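Local coordinates for xyloglucan-specific endo-beta-1,4-glucanase BoGH9A (Bacteroides ovatus, PDB 6DHT), which cuts the beta-1,4-glucan backbone of plant xyloglucans from within, releasing xyloglucan oligosaccharides for uptake by a gut bacterium, at residues A[110-115]-A[200-205]; A[164-169]-A[219-224]; A[183-188]-A[553-558]. All coordinates share one frame; numbering follows the deposited sequence. Where two conformers were deposited one is given.

Overall arrangement
All three contacts belong to the helical catalytic domain, and each is largely buried. Interaction 3 lies deepest, with its centre about 4 Å from that of the chain, where two parallel helices meet through van der Waals contacts of apolar side chains, with each other and with backbone. The centres of interactions 1 and 2 lie about 14 and 15 Å from it; in each, a loop packs on a helix and a lysine supplies the charge, grasping backbone carbonyls in interaction 1 and a carboxylate in interaction 2. Helix 105-117 from interaction 1 packs on both helices of interaction 3, F115 meets W166 of interaction 2 edge-to-face, and I183 of interaction 3 touches W166 and N221.

Interaction 1. Residues A[110-115]-A[200-205]; sequences AALKSF and QKINIP. With EDO (1,2-ethanediol), chain G.
K113 and L112, on helix 105-117, meet I202, N203 and I204 in the loop that leads into a calcium site, whose ligands begin at E206. The lysine makes the polar half of the contact. Its chain bends at chi2 and again at chi4 (-69°), and the last bend sets NZ between two successive carbonyls, 3.0 Å from I202 O and 2.9 Å from N203 O. The first bond runs nearly along the C=O axis; in the second NZ stands well above the carbonyl plane. Y128 O and O1 of an ethanediol, probably left from crystallisation, also accept from NZ. Three backbone carbonyls, two in the loop and one in helix 126-129, thus share the ammonium with the ethanediol. K113 CD brushes I204 CG2 at 3.6 Å, the two side chains passing alongside each other, pointing opposite ways. The apolar half is the meeting of L112 with I202, which cross at about a right angle, L112 CG 3.8 Å from I202 CD1. L112 CD2 also rests 3.4 Å from Q200 OE1, while the NE2 of that amide is held by D109 one turn back along the helix. I202 N bonds D213 OD2, on a calcium ligand, which links the loop to the metal site. Beyond the contact, L112 reaches L214 on helix 213-226, I204 packs on Y116 and D213, and A111 backs onto helix 551-567.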
ATOM      1  N   ALA A 110      -7.638   6.667   7.746  1.00 12.41           N
ATOM      2  CA  ALA A 110      -7.701   5.327   8.357  1.00 13.16           C
ATOM      3  C   ALA A 110      -6.605   4.373   7.848  1.00 11.97           C
ATOM      4  O   ALA A 110      -6.026   3.602   8.606  1.00 12.38           O
ATOM      5  CB  ALA A 110      -9.065   4.707   8.143  1.00 12.11           C
ATOM      6  N   ALA A 111      -6.354   4.437   6.546  1.00 11.96           N
ATOM      7  CA  ALA A 111      -5.320   3.625   5.924  1.00 10.95           C
ATOM      8  C   ALA A 111      -3.948   3.914   6.529  1.00 12.30           C
ATOM      9  O   ALA A 111      -3.144   3.000   6.763  1.00 12.74           O
ATOM     10  CB  ALA A 111      -5.320   3.842   4.439  1.00 12.21           C
ATOM     11  N   LEU A 112      -3.654   5.193   6.783  1.00 11.65           N
ATOM     12  CA  LEU A 112      -2.410   5.553   7.430  1.00 11.75           C
ATOM     13  C   LEU A 112      -2.401   5.162   8.901  1.00 11.53           C
ATOM     14  O   LEU A 112      -1.374   4.669   9.409  1.00 12.73           O
ATOM     15  CB  LEU A 112      -2.187   7.058   7.259  1.00 11.60           C
ATOM     16  CG  LEU A 112      -0.894   7.602   7.849  1.00 11.95           C
ATOM     17  CD1 LEU A 112       0.348   6.905   7.312  1.00 12.25           C
ATOM     18  CD2 LEU A 112      -0.816   9.091   7.567  1.00 13.07           C
ATOM     19  N   LYS A 113      -3.520   5.348   9.576  1.00 10.84           N
ATOM     20  CA  LYS A 113      -3.621   5.041  10.993  1.00 12.42           C
ATOM     21  C   LYS A 113      -3.484   3.535  11.250  1.00 13.21           C
ATOM     22  O   LYS A 113      -3.128   3.125  12.361  1.00 13.72           O
ATOM     23  CB  LYS A 113      -4.945   5.585  11.526  1.00 12.55           C
ATOM     24  CG  LYS A 113      -5.194   5.484  13.008  1.00 15.94           C
ATOM     25  CD  LYS A 113      -4.154   6.179  13.861  1.00 19.59           C
ATOM     26  CE  LYS A 113      -4.603   6.198  15.333  1.00 18.52           C
ATOM     27  NZ  LYS A 113      -5.775   7.075  15.603  1.00 20.81           N
ATOM     28  N   SER A 114      -3.752   2.704  10.242  1.00 11.50           N
ATOM     29  CA  SER A 114      -3.573   1.262  10.396  0.58 12.14           C
ATOM     30  C   SER A 114      -2.149   0.920  10.822  1.00 13.64           C
ATOM     31  O   SER A 114      -1.935  -0.046  11.578  1.00 13.03           O
ATOM     32  CB  SER A 114      -3.902   0.540   9.087  0.58 12.69           C
ATOM     33  OG  SER A 114      -2.890   0.703   8.097  0.58 13.65           O
ATOM     34  N   PHE A 115      -1.172   1.691  10.346  1.00 11.01           N
ATOM     35  CA  PHE A 115       0.221   1.458  10.675  1.00 12.77           C
ATOM     36  C   PHE A 115       0.479   1.660  12.174  1.00 14.67           C
ATOM     37  O   PHE A 115       1.261   0.914  12.789  1.00 13.48           O
ATOM     38  CB  PHE A 115       1.129   2.361   9.842  1.00 12.50           C
ATOM     39  CG  PHE A 115       1.180   1.966   8.392  1.00 10.76           C
ATOM     40  CD1 PHE A 115       0.224   2.415   7.492  1.00 12.05           C
ATOM     41  CD2 PHE A 115       2.190   1.116   7.933  1.00 12.43           C
ATOM     42  CE1 PHE A 115       0.260   1.996   6.158  1.00 11.85           C
ATOM     43  CE2 PHE A 115       2.226   0.720   6.609  1.00 12.60           C
ATOM     44  CZ  PHE A 115       1.251   1.150   5.732  1.00 11.39           C
ATOM     45  N   GLN A 200      -2.766  17.062   7.458  1.00 16.88           N
ATOM     46  CA  GLN A 200      -3.435  15.840   7.899  1.00 16.38           C
ATOM     47  C   GLN A 200      -3.125  15.545   9.351  1.00 16.28           C
ATOM     48  O   GLN A 200      -1.968  15.496   9.720  1.00 22.12           O
ATOM     49  CB  GLN A 200      -2.939  14.694   7.020  1.00 13.77           C
ATOM     50  CG  GLN A 200      -3.573  13.331   7.302  1.00 14.03           C
ATOM     51  CD  GLN A 200      -2.886  12.218   6.550  1.00 13.42           C
ATOM     52  OE1 GLN A 200      -1.665  12.158   6.454  1.00 14.60           O
ATOM     53  NE2 GLN A 200      -3.687  11.284   6.042  1.00 15.20           N
ATOM     54  N   LYS A 201      -4.144  15.294  10.158  1.00 17.74           N
ATOM     55  CA  LYS A 201      -3.917  14.873  11.533  1.00 21.02           C
ATOM     56  C   LYS A 201      -4.753  13.640  11.841  1.00 19.26           C
ATOM     57  O   LYS A 201      -5.963  13.626  11.660  1.00 21.24           O
ATOM     58  CB  LYS A 201      -4.195  16.020  12.522  1.00 28.78           C
ATOM     59  CG  LYS A 201      -3.225  17.225  12.386  1.00 27.83           C
ATOM     60  CD  LYS A 201      -1.775  16.846  12.752  1.00 27.80           C
ATOM     61  CE  LYS A 201      -0.798  18.010  12.574  1.00 39.85           C
ATOM     62  NZ  LYS A 201      -0.951  18.713  11.264  1.00 39.36           N
ATOM     63  N   ILE A 202      -4.078  12.591  12.287  1.00 17.47           N
ATOM     64  CA  ILE A 202      -4.729  11.281  12.430  1.00 17.29           C
ATOM     65  C   ILE A 202      -4.792  10.762  13.866  1.00 21.82           C
ATOM     66  O   ILE A 202      -5.111   9.582  14.102  1.00 20.25           O
ATOM     67  CB  ILE A 202      -4.050  10.216  11.538  1.00 19.79           C
ATOM     68  CG1 ILE A 202      -2.564  10.071  11.878  1.00 19.64           C
ATOM     69  CG2 ILE A 202      -4.213  10.581  10.064  1.00 18.71           C
ATOM     70  CD1 ILE A 202      -1.911   8.866  11.246  1.00 20.56           C
ATOM     71  N   ASN A 203      -4.532  11.642  14.821  1.00 19.50           N
ATOM     72  CA  ASN A 203      -4.609  11.309  16.234  1.00 18.60           C
ATOM     73  C   ASN A 203      -3.727  10.124  16.609  1.00 18.92           C
ATOM     74  O   ASN A 203      -4.197   9.083  17.075  1.00 19.11           O
ATOM     75  CB  ASN A 203      -6.059  11.089  16.676  1.00 19.64           C
ATOM     76  CG  ASN A 203      -6.180  10.896  18.177  1.00 24.67           C
ATOM     77  OD1 ASN A 203      -5.393  11.436  18.950  1.00 23.79           O
ATOM     78  ND2 ASN A 203      -7.145  10.102  18.593  1.00 23.70           N
ATOM     79  N   ILE A 204      -2.435  10.296  16.358  1.00 16.60           N
ATOM     80  CA  ILE A 204      -1.389   9.412  16.845  1.00 15.16           C
ATOM     81  C   ILE A 204      -0.603  10.176  17.919  1.00 19.69           C
ATOM     82  O   ILE A 204      -0.771  11.384  18.062  1.00 19.75           O
ATOM     83  CB  ILE A 204      -0.450   8.941  15.710  1.00 16.48           C
ATOM     84  CG1 ILE A 204       0.096  10.128  14.901  1.00 18.76           C
ATOM     85  CG2 ILE A 204      -1.182   7.971  14.801  1.00 18.38           C
ATOM     86  CD1 ILE A 204       1.186   9.763  13.921  1.00 19.47           C
ATOM     87  N   PRO A 205       0.249   9.489  18.684  1.00 18.96           N
ATOM     88  CA  PRO A 205       0.965  10.187  19.757  1.00 20.59           C
ATOM     89  C   PRO A 205       1.762  11.393  19.254  1.00 24.50           C
ATOM     90  O   PRO A 205       1.985  12.351  20.007  1.00 22.81           O
ATOM     91  CB  PRO A 205       1.863   9.095  20.341  1.00 24.66           C
ATOM     92  CG  PRO A 205       1.112   7.837  20.072  1.00 19.71           C
ATOM     93  CD  PRO A 205       0.492   8.042  18.724  1.00 18.19           C
TER
HETATM   94  C1  EDO G 606      -8.292   8.689  13.056  1.00 33.41           C
HETATM   95  O1  EDO G 606      -8.365   7.622  14.019  1.00 36.01           O
HETATM   96  C2  EDO G 606      -7.760   8.146  11.731  1.00 31.35           C
HETATM   97  O2  EDO G 606      -8.656   7.162  11.174  1.00 21.12           O

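Interaction 2. Residues A[164-169]-A[219-224]; sequences KGWYDA and QFNLDW
K164, G165 and W166 pack against helix 213-226 just ahead of the DAGD motif of family 9 glycosidases, which starts at D168 and ends at D171, the predicted nucleophile. Three polar links fasten the loop. K164 NZ forms a salt bridge with D223 OD2 at 2.8 Å, meeting the oxygen on its anti side, and a water connects the same ammonium to Q219 OE1. G165 N bonds F220 O at 3.2 Å in a bent hydrogen bond (N-H...O 141°), the nitrogen lying above the carbonyl plane. W166 N reaches N221 OD1 at 3.0 Å more directly, in the plane of the amide carbonyl, and a second water lies close to both W166 O and that OD1. Two aromatic rings receive CH-pi contacts. N221 CB sits over the six-membered ring of W166, 3.4 Å from its centroid. With CG anti to the backbone N (chi1 -164°), N221 brings CG to W166 CE3, and the amide lies within 12° of the ring plane, spread on the indole while its oxygen takes the backbone N-H. W166 NE1 is bonded to E217, one helical turn before N221. K164 CE lies over one face of F220, toward the rim, at 3.9 Å from the centroid; R119 makes a cation-pi contact with the same ring. At G165 the backbones come close: its N is 3.4 Å from W224 CB and its CA 3.2 Å from N221 OD1.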
ATOM      1  N   LYS A 164      11.007  -1.495  18.020  1.00 18.99           N
ATOM      2  CA  LYS A 164      10.115  -0.631  17.234  1.00 18.33           C
ATOM      3  C   LYS A 164       9.845  -1.289  15.891  1.00 16.80           C
ATOM      4  O   LYS A 164      10.065  -2.477  15.702  1.00 16.92           O
ATOM      5  CB  LYS A 164      10.653   0.804  17.105  1.00 19.49           C
ATOM      6  CG  LYS A 164      10.848   1.483  18.457  1.00 20.41           C
ATOM      7  CD  LYS A 164      11.543   2.817  18.325  1.00 20.56           C
ATOM      8  CE  LYS A 164      10.648   3.842  17.695  1.00 20.98           C
ATOM      9  NZ  LYS A 164      11.313   5.164  17.743  1.00 21.53           N
ATOM     10  N   GLY A 165       9.341  -0.510  14.944  1.00 17.29           N
ATOM     11  CA  GLY A 165       8.871  -1.096  13.700  1.00 15.68           C
ATOM     12  C   GLY A 165       7.478  -1.688  13.787  1.00 16.99           C
ATOM     13  O   GLY A 165       6.918  -1.871  14.871  1.00 16.03           O
ATOM     14  N   TRP A 166       6.921  -1.983  12.619  1.00 14.82           N
ATOM     15  CA  TRP A 166       5.575  -2.529  12.530  1.00 13.40           C
ATOM     16  C   TRP A 166       5.554  -4.058  12.410  1.00 12.72           C
ATOM     17  O   TRP A 166       6.411  -4.632  11.760  1.00 13.76           O
ATOM     18  CB  TRP A 166       4.838  -2.005  11.291  1.00 13.43           C
ATOM     19  CG  TRP A 166       4.819  -0.515  11.119  1.00 12.56           C
ATOM     20  CD1 TRP A 166       4.324   0.408  11.989  1.00 12.46           C
ATOM     21  CD2 TRP A 166       5.282   0.210   9.974  1.00 11.88           C
ATOM     22  NE1 TRP A 166       4.464   1.675  11.458  1.00 12.60           N
ATOM     23  CE2 TRP A 166       5.048   1.577  10.221  1.00 10.66           C
ATOM     24  CE3 TRP A 166       5.864  -0.168   8.767  1.00 12.45           C
ATOM     25  CZ2 TRP A 166       5.366   2.557   9.294  1.00 11.26           C
ATOM     26  CZ3 TRP A 166       6.174   0.813   7.844  1.00 12.98           C
ATOM     27  CH2 TRP A 166       5.919   2.151   8.111  1.00 12.87           C
ATOM     28  N   TYR A 167       4.521  -4.691  12.943  1.00 12.88           N
ATOM     29  CA  TYR A 167       4.174  -6.024  12.503  1.00 14.93           C
ATOM     30  C   TYR A 167       3.896  -5.962  10.998  1.00 13.88           C
ATOM     31  O   TYR A 167       3.227  -5.044  10.515  1.00 13.20           O
ATOM     32  CB  TYR A 167       2.934  -6.531  13.203  1.00 15.18           C
ATOM     33  CG  TYR A 167       3.029  -6.677  14.698  1.00 15.38           C
ATOM     34  CD1 TYR A 167       4.057  -7.393  15.286  1.00 15.21           C
ATOM     35  CD2 TYR A 167       2.060  -6.108  15.526  1.00 14.53           C
ATOM     36  CE1 TYR A 167       4.118  -7.533  16.656  1.00 14.23           C
ATOM     37  CE2 TYR A 167       2.131  -6.232  16.896  1.00 16.71           C
ATOM     38  CZ  TYR A 167       3.159  -6.957  17.445  1.00 14.88           C
ATOM     39  OH  TYR A 167       3.246  -7.086  18.815  1.00 18.50           O
ATOM     40  N   ASP A 168       4.375  -6.940  10.243  1.00 12.94           N
ATOM     41  CA  ASP A 168       4.236  -6.910   8.796  1.00 13.77           C
ATOM     42  C   ASP A 168       2.797  -6.987   8.307  1.00 13.55           C
ATOM     43  O   ASP A 168       2.439  -6.357   7.298  1.00 12.59           O
ATOM     44  CB  ASP A 168       4.991  -8.074   8.177  1.00 15.07           C
ATOM     45  CG  ASP A 168       5.248  -7.890   6.703  1.00 15.10           C
ATOM     46  OD1 ASP A 168       5.802  -6.835   6.313  1.00 14.68           O
ATOM     47  OD2 ASP A 168       4.940  -8.812   5.933  1.00 14.83           O
ATOM     48  N   ALA A 169       1.966  -7.819   8.939  1.00 12.48           N
ATOM     49  CA  ALA A 169       0.759  -8.250   8.277  1.00 13.87           C
ATOM     50  C   ALA A 169      -0.133  -8.976   9.264  1.00 14.10           C
ATOM     51  O   ALA A 169      -0.303  -8.524  10.396  1.00 13.27           O
ATOM     52  CB  ALA A 169       1.149  -9.160   7.108  1.00 14.11           C
ATOM     53  N   GLN A 219       8.781   7.074  10.468  1.00 13.33           N
ATOM     54  CA  GLN A 219       9.980   7.062  11.304  1.00 14.73           C
ATOM     55  C   GLN A 219       9.926   5.967  12.347  1.00 15.38           C
ATOM     56  O   GLN A 219      10.967   5.422  12.732  1.00 15.38           O
ATOM     57  CB  GLN A 219      10.177   8.423  11.975  1.00 14.81           C
ATOM     58  CG  GLN A 219      11.633   8.922  11.944  1.00 17.73           C
ATOM     59  CD  GLN A 219      12.586   8.204  12.908  1.00 17.68           C
ATOM     60  OE1 GLN A 219      12.270   7.961  14.081  1.00 19.60           O
ATOM     61  NE2 GLN A 219      13.760   7.854  12.403  1.00 20.53           N
ATOM     62  N   PHE A 220       8.720   5.616  12.789  1.00 14.46           N
ATOM     63  CA  PHE A 220       8.596   4.563  13.788  1.00 14.28           C
ATOM     64  C   PHE A 220       9.208   3.268  13.273  1.00 15.11           C
ATOM     65  O   PHE A 220       9.800   2.492  14.036  1.00 17.01           O
ATOM     66  CB  PHE A 220       7.158   4.307  14.194  1.00 15.27           C
ATOM     67  CG  PHE A 220       7.064   3.497  15.443  1.00 17.08           C
ATOM     68  CD1 PHE A 220       7.158   4.113  16.680  1.00 17.55           C
ATOM     69  CD2 PHE A 220       6.974   2.120  15.387  1.00 18.18           C
ATOM     70  CE1 PHE A 220       7.101   3.360  17.853  1.00 18.65           C
ATOM     71  CE2 PHE A 220       6.918   1.364  16.569  1.00 17.00           C
ATOM     72  CZ  PHE A 220       7.004   1.998  17.795  1.00 19.36           C
ATOM     73  N   ASN A 221       9.047   3.008  11.978  1.00 13.98           N
ATOM     74  CA  ASN A 221       9.652   1.850  11.359  1.00 13.65           C
ATOM     75  C   ASN A 221      11.092   2.133  10.894  1.00 13.65           C
ATOM     76  O   ASN A 221      11.936   1.269  11.021  1.00 14.48           O
ATOM     77  CB  ASN A 221       8.800   1.299  10.212  1.00 15.34           C
ATOM     78  CG  ASN A 221       9.204  -0.115   9.827  1.00 14.04           C
ATOM     79  OD1 ASN A 221       8.812  -1.064  10.497  1.00 13.46           O
ATOM     80  ND2 ASN A 221      10.002  -0.272   8.776  1.00 14.16           N
ATOM     81  N   LEU A 222      11.375   3.306  10.326  1.00 13.93           N
ATOM     82  CA  LEU A 222      12.751   3.648   9.947  1.00 14.04           C
ATOM     83  C   LEU A 222      13.728   3.496  11.114  1.00 15.18           C
ATOM     84  O   LEU A 222      14.862   3.024  10.929  1.00 16.06           O
ATOM     85  CB  LEU A 222      12.827   5.072   9.415  1.00 14.08           C
ATOM     86  CG  LEU A 222      12.138   5.278   8.048  1.00 13.84           C
ATOM     87  CD1 LEU A 222      11.858   6.776   7.756  1.00 14.98           C
ATOM     88  CD2 LEU A 222      12.923   4.604   6.905  1.00 13.62           C
ATOM     89  N   ASP A 223      13.290   3.894  12.299  1.00 15.00           N
ATOM     90  CA  ASP A 223      14.161   3.813  13.474  1.00 19.07           C
ATOM     91  C   ASP A 223      14.505   2.356  13.760  1.00 17.16           C
ATOM     92  O   ASP A 223      15.661   2.024  14.055  1.00 20.41           O
ATOM     93  CB  ASP A 223      13.472   4.445  14.676  1.00 16.65           C
ATOM     94  CG  ASP A 223      14.434   4.815  15.776  1.00 28.48           C
ATOM     95  OD1 ASP A 223      15.615   5.080  15.466  1.00 28.62           O
ATOM     96  OD2 ASP A 223      13.982   4.869  16.935  1.00 25.75           O
ATOM     97  N   TRP A 224      13.517   1.471  13.665  1.00 17.14           N
ATOM     98  CA  TRP A 224      13.809   0.044  13.767  1.00 16.39           C
ATOM     99  C   TRP A 224      14.765  -0.420  12.654  1.00 18.68           C
ATOM    100  O   TRP A 224      15.717  -1.167  12.910  1.00 17.10           O
ATOM    101  CB  TRP A 224      12.525  -0.805  13.733  1.00 16.85           C
ATOM    102  CG  TRP A 224      12.862  -2.218  13.470  1.00 17.35           C
ATOM    103  CD1 TRP A 224      13.580  -3.036  14.286  1.00 16.43           C
ATOM    104  CD2 TRP A 224      12.603  -2.974  12.281  1.00 15.22           C
ATOM    105  NE1 TRP A 224      13.751  -4.257  13.700  1.00 17.79           N
ATOM    106  CE2 TRP A 224      13.176  -4.243  12.456  1.00 18.23           C
ATOM    107  CE3 TRP A 224      11.926  -2.708  11.088  1.00 16.85           C
ATOM    108  CZ2 TRP A 224      13.087  -5.230  11.490  1.00 15.67           C
ATOM    109  CZ3 TRP A 224      11.838  -3.698  10.140  1.00 13.98           C
ATOM    110  CH2 TRP A 224      12.411  -4.929  10.334  1.00 15.20           C
TER
HETATM  111  O   HOH W   1      10.204   6.975  15.707  1.00 22.51           O
HETATM  112  O   HOH W   2       7.668  -3.534   9.683  1.00 15.46           O

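Interaction 3. Residues A[183-188]-A[553-558]; sequences IGLMQS and WNAALV
L185 and M186 on helix 176-192 meet A555, V558 and the backbone of A556 on helix 551-567, two members of the (alpha/alpha)6 barrel that forms the catalytic domain of family 9. The short segments run parallel, their directions differing by 3°, with axes 8.8 Å apart. A555 lies at the centre: its small side chain lets the backbones close to 5.9 Å between M186 CA and A555 CA. M186 does most of the touching. With CG anti to the carbonyl carbon (chi1 -68°), the methionine sends CG against the alanine, 3.9 Å from A555 CB and 3.8 Å from A555 O. SD then passes V558 at 3.9 Å from V558 CG1, the two side chains crossing at about a right angle. The chain turns at chi3 (-77°), and this puts CE 4.1 Å from A555 CB, so the alanine methyl touches two separate carbons of one side chain. L185 adds a single methyl: L185 CD2 is 4.2 Å from A555 CB and 3.9 Å from A556 N, lying against backbone as much as side chain. All are van der Waals contacts, of apolar side chains with one another and with the backbone of helix 551-567, and each participant is buried. Other helices close in around the pair. M186 also packs on F115 of helix 105-117 and on M218 of helix 213-226; A111 of helix 105-117 lies on V558; A556 leans on M445 and N446 of helix 439-458.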
ATOM      1  N   ILE A 183       7.326   2.009   2.947  1.00 10.92           N
ATOM      2  CA  ILE A 183       7.693   3.390   3.218  1.00 11.33           C
ATOM      3  C   ILE A 183       8.090   4.080   1.914  1.00 11.41           C
ATOM      4  O   ILE A 183       7.664   5.200   1.660  1.00 11.51           O
ATOM      5  CB  ILE A 183       8.843   3.443   4.208  1.00 11.71           C
ATOM      6  CG1 ILE A 183       8.438   2.880   5.567  1.00 11.94           C
ATOM      7  CG2 ILE A 183       9.300   4.863   4.351  1.00 12.08           C
ATOM      8  CD1 ILE A 183       9.590   2.537   6.470  1.00 15.08           C
ATOM      9  N   GLY A 184       8.850   3.398   1.062  1.00 11.39           N
ATOM     10  CA  GLY A 184       9.272   3.982  -0.196  1.00 12.36           C
ATOM     11  C   GLY A 184       8.098   4.432  -1.067  1.00 11.34           C
ATOM     12  O   GLY A 184       8.148   5.501  -1.682  1.00 11.76           O
ATOM     13  N   LEU A 185       7.039   3.629  -1.078  1.00 11.64           N
ATOM     14  CA  LEU A 185       5.845   3.951  -1.849  1.00 11.66           C
ATOM     15  C   LEU A 185       5.100   5.124  -1.208  1.00 11.16           C
ATOM     16  O   LEU A 185       4.747   6.086  -1.902  1.00 10.98           O
ATOM     17  CB  LEU A 185       4.933   2.717  -1.958  1.00 11.12           C
ATOM     18  CG  LEU A 185       3.616   2.966  -2.704  1.00 11.93           C
ATOM     19  CD1 LEU A 185       3.848   3.461  -4.119  1.00 12.37           C
ATOM     20  CD2 LEU A 185       2.792   1.695  -2.704  1.00 13.05           C
ATOM     21  N   MET A 186       4.870   5.075   0.103  1.00 11.34           N
ATOM     22  CA  MET A 186       4.115   6.125   0.760  1.00 10.77           C
ATOM     23  C   MET A 186       4.861   7.443   0.680  1.00 10.83           C
ATOM     24  O   MET A 186       4.252   8.499   0.471  1.00 11.68           O
ATOM     25  CB  MET A 186       3.740   5.760   2.191  1.00 11.28           C
ATOM     26  CG  MET A 186       2.728   4.622   2.243  1.00 10.59           C
ATOM     27  SD  MET A 186       2.204   4.175   3.893  1.00 12.09           S
ATOM     28  CE  MET A 186       3.597   3.253   4.456  1.00 11.77           C
ATOM     29  N   GLN A 187       6.171   7.395   0.847  1.00 11.19           N
ATOM     30  CA  GLN A 187       6.996   8.610   0.766  1.00 10.70           C
ATOM     31  C   GLN A 187       7.122   9.135  -0.660  1.00 11.93           C
ATOM     32  O   GLN A 187       7.434  10.322  -0.861  1.00 12.04           O
ATOM     33  CB  GLN A 187       8.370   8.382   1.457  1.00 10.97           C
ATOM     34  CG  GLN A 187       8.201   8.320   2.963  1.00 12.75           C
ATOM     35  CD  GLN A 187       9.472   8.309   3.810  1.00 12.58           C
ATOM     36  OE1 GLN A 187       9.377   8.587   5.004  1.00 14.94           O
ATOM     37  NE2 GLN A 187      10.605   7.935   3.246  1.00 12.39           N
ATOM     38  N   SER A 188       6.892   8.306  -1.673  1.00 12.25           N
ATOM     39  CA  SER A 188       6.816   8.799  -3.055  1.00 12.48           C
ATOM     40  C   SER A 188       5.592   9.717  -3.171  1.00 12.48           C
ATOM     41  O   SER A 188       5.674  10.832  -3.712  1.00 13.34           O
ATOM     42  CB  SER A 188       6.698   7.647  -4.064  1.00 13.09           C
ATOM     43  OG  SER A 188       7.835   6.797  -4.020  1.00 14.04           O
ATOM     44  N   TRP A 553       0.137  -3.748   1.387  1.00 11.82           N
ATOM     45  CA  TRP A 553      -1.186  -3.586   0.809  1.00 11.13           C
ATOM     46  C   TRP A 553      -1.797  -2.280   1.310  1.00 11.14           C
ATOM     47  O   TRP A 553      -2.377  -1.528   0.530  1.00 12.33           O
ATOM     48  CB  TRP A 553      -2.068  -4.805   1.142  1.00 10.41           C
ATOM     49  CG  TRP A 553      -1.540  -6.061   0.527  1.00 11.57           C
ATOM     50  CD1 TRP A 553      -0.537  -6.160  -0.363  1.00 12.92           C
ATOM     51  CD2 TRP A 553      -2.000  -7.405   0.761  1.00 12.96           C
ATOM     52  NE1 TRP A 553      -0.333  -7.459  -0.703  1.00 14.74           N
ATOM     53  CE2 TRP A 553      -1.207  -8.251  -0.018  1.00 11.94           C
ATOM     54  CE3 TRP A 553      -2.998  -7.961   1.557  1.00 12.99           C
ATOM     55  CZ2 TRP A 553      -1.383  -9.636  -0.049  1.00 13.54           C
ATOM     56  CZ3 TRP A 553      -3.174  -9.339   1.533  1.00 14.32           C
ATOM     57  CH2 TRP A 553      -2.367 -10.156   0.740  1.00 14.89           C
ATOM     58  N   ASN A 554      -1.617  -1.966   2.585  1.00 11.51           N
ATOM     59  CA  ASN A 554      -2.062  -0.676   3.084  0.61 10.47           C
ATOM     60  C   ASN A 554      -1.239   0.492   2.548  1.00 11.13           C
ATOM     61  O   ASN A 554      -1.763   1.609   2.439  1.00 11.43           O
ATOM     62  CB  ASN A 554      -2.154  -0.651   4.594  0.61 11.45           C
ATOM     63  CG  ASN A 554      -3.570  -0.780   5.044  0.61 11.57           C
ATOM     64  OD1 ASN A 554      -4.228  -1.781   4.742  0.61 12.51           O
ATOM     65  ND2 ASN A 554      -4.091   0.242   5.689  0.61 11.64           N
ATOM     66  N   ALA A 555       0.030   0.253   2.188  1.00 10.51           N
ATOM     67  CA  ALA A 555       0.841   1.321   1.609  1.00 10.56           C
ATOM     68  C   ALA A 555       0.223   1.746   0.295  1.00 10.83           C
ATOM     69  O   ALA A 555       0.150   2.930  -0.012  1.00 11.03           O
ATOM     70  CB  ALA A 555       2.265   0.858   1.400  1.00 11.21           C
ATOM     71  N   ALA A 556      -0.234   0.766  -0.484  1.00 10.73           N
ATOM     72  CA  ALA A 556      -0.914   1.043  -1.750  1.00 10.72           C
ATOM     73  C   ALA A 556      -2.189   1.835  -1.527  1.00 10.11           C
ATOM     74  O   ALA A 556      -2.503   2.775  -2.252  1.00 11.68           O
ATOM     75  CB  ALA A 556      -1.220  -0.251  -2.484  1.00 12.95           C
ATOM     76  N   LEU A 557      -2.964   1.420  -0.533  1.00  9.96           N
ATOM     77  CA  LEU A 557      -4.189   2.158  -0.200  1.00 10.47           C
ATOM     78  C   LEU A 557      -3.907   3.579   0.246  1.00 10.73           C
ATOM     79  O   LEU A 557      -4.578   4.507  -0.194  1.00 11.20           O
ATOM     80  CB  LEU A 557      -4.940   1.406   0.896  1.00 12.01           C
ATOM     81  CG  LEU A 557      -6.247   2.020   1.377  1.00 12.06           C
ATOM     82  CD1 LEU A 557      -7.265   2.117   0.229  1.00 14.28           C
ATOM     83  CD2 LEU A 557      -6.810   1.241   2.550  1.00 12.06           C
ATOM     84  N   VAL A 558      -2.923   3.780   1.113  1.00 11.12           N
ATOM     85  CA  VAL A 558      -2.549   5.148   1.501  1.00 11.26           C
ATOM     86  C   VAL A 558      -2.137   5.953   0.275  1.00 10.22           C
ATOM     87  O   VAL A 558      -2.544   7.111   0.106  1.00 10.72           O
ATOM     88  CB  VAL A 558      -1.365   5.116   2.487  1.00 10.87           C
ATOM     89  CG1 VAL A 558      -0.716   6.496   2.630  1.00 11.62           C
ATOM     90  CG2 VAL A 558      -1.777   4.612   3.860  1.00 12.84           C
TER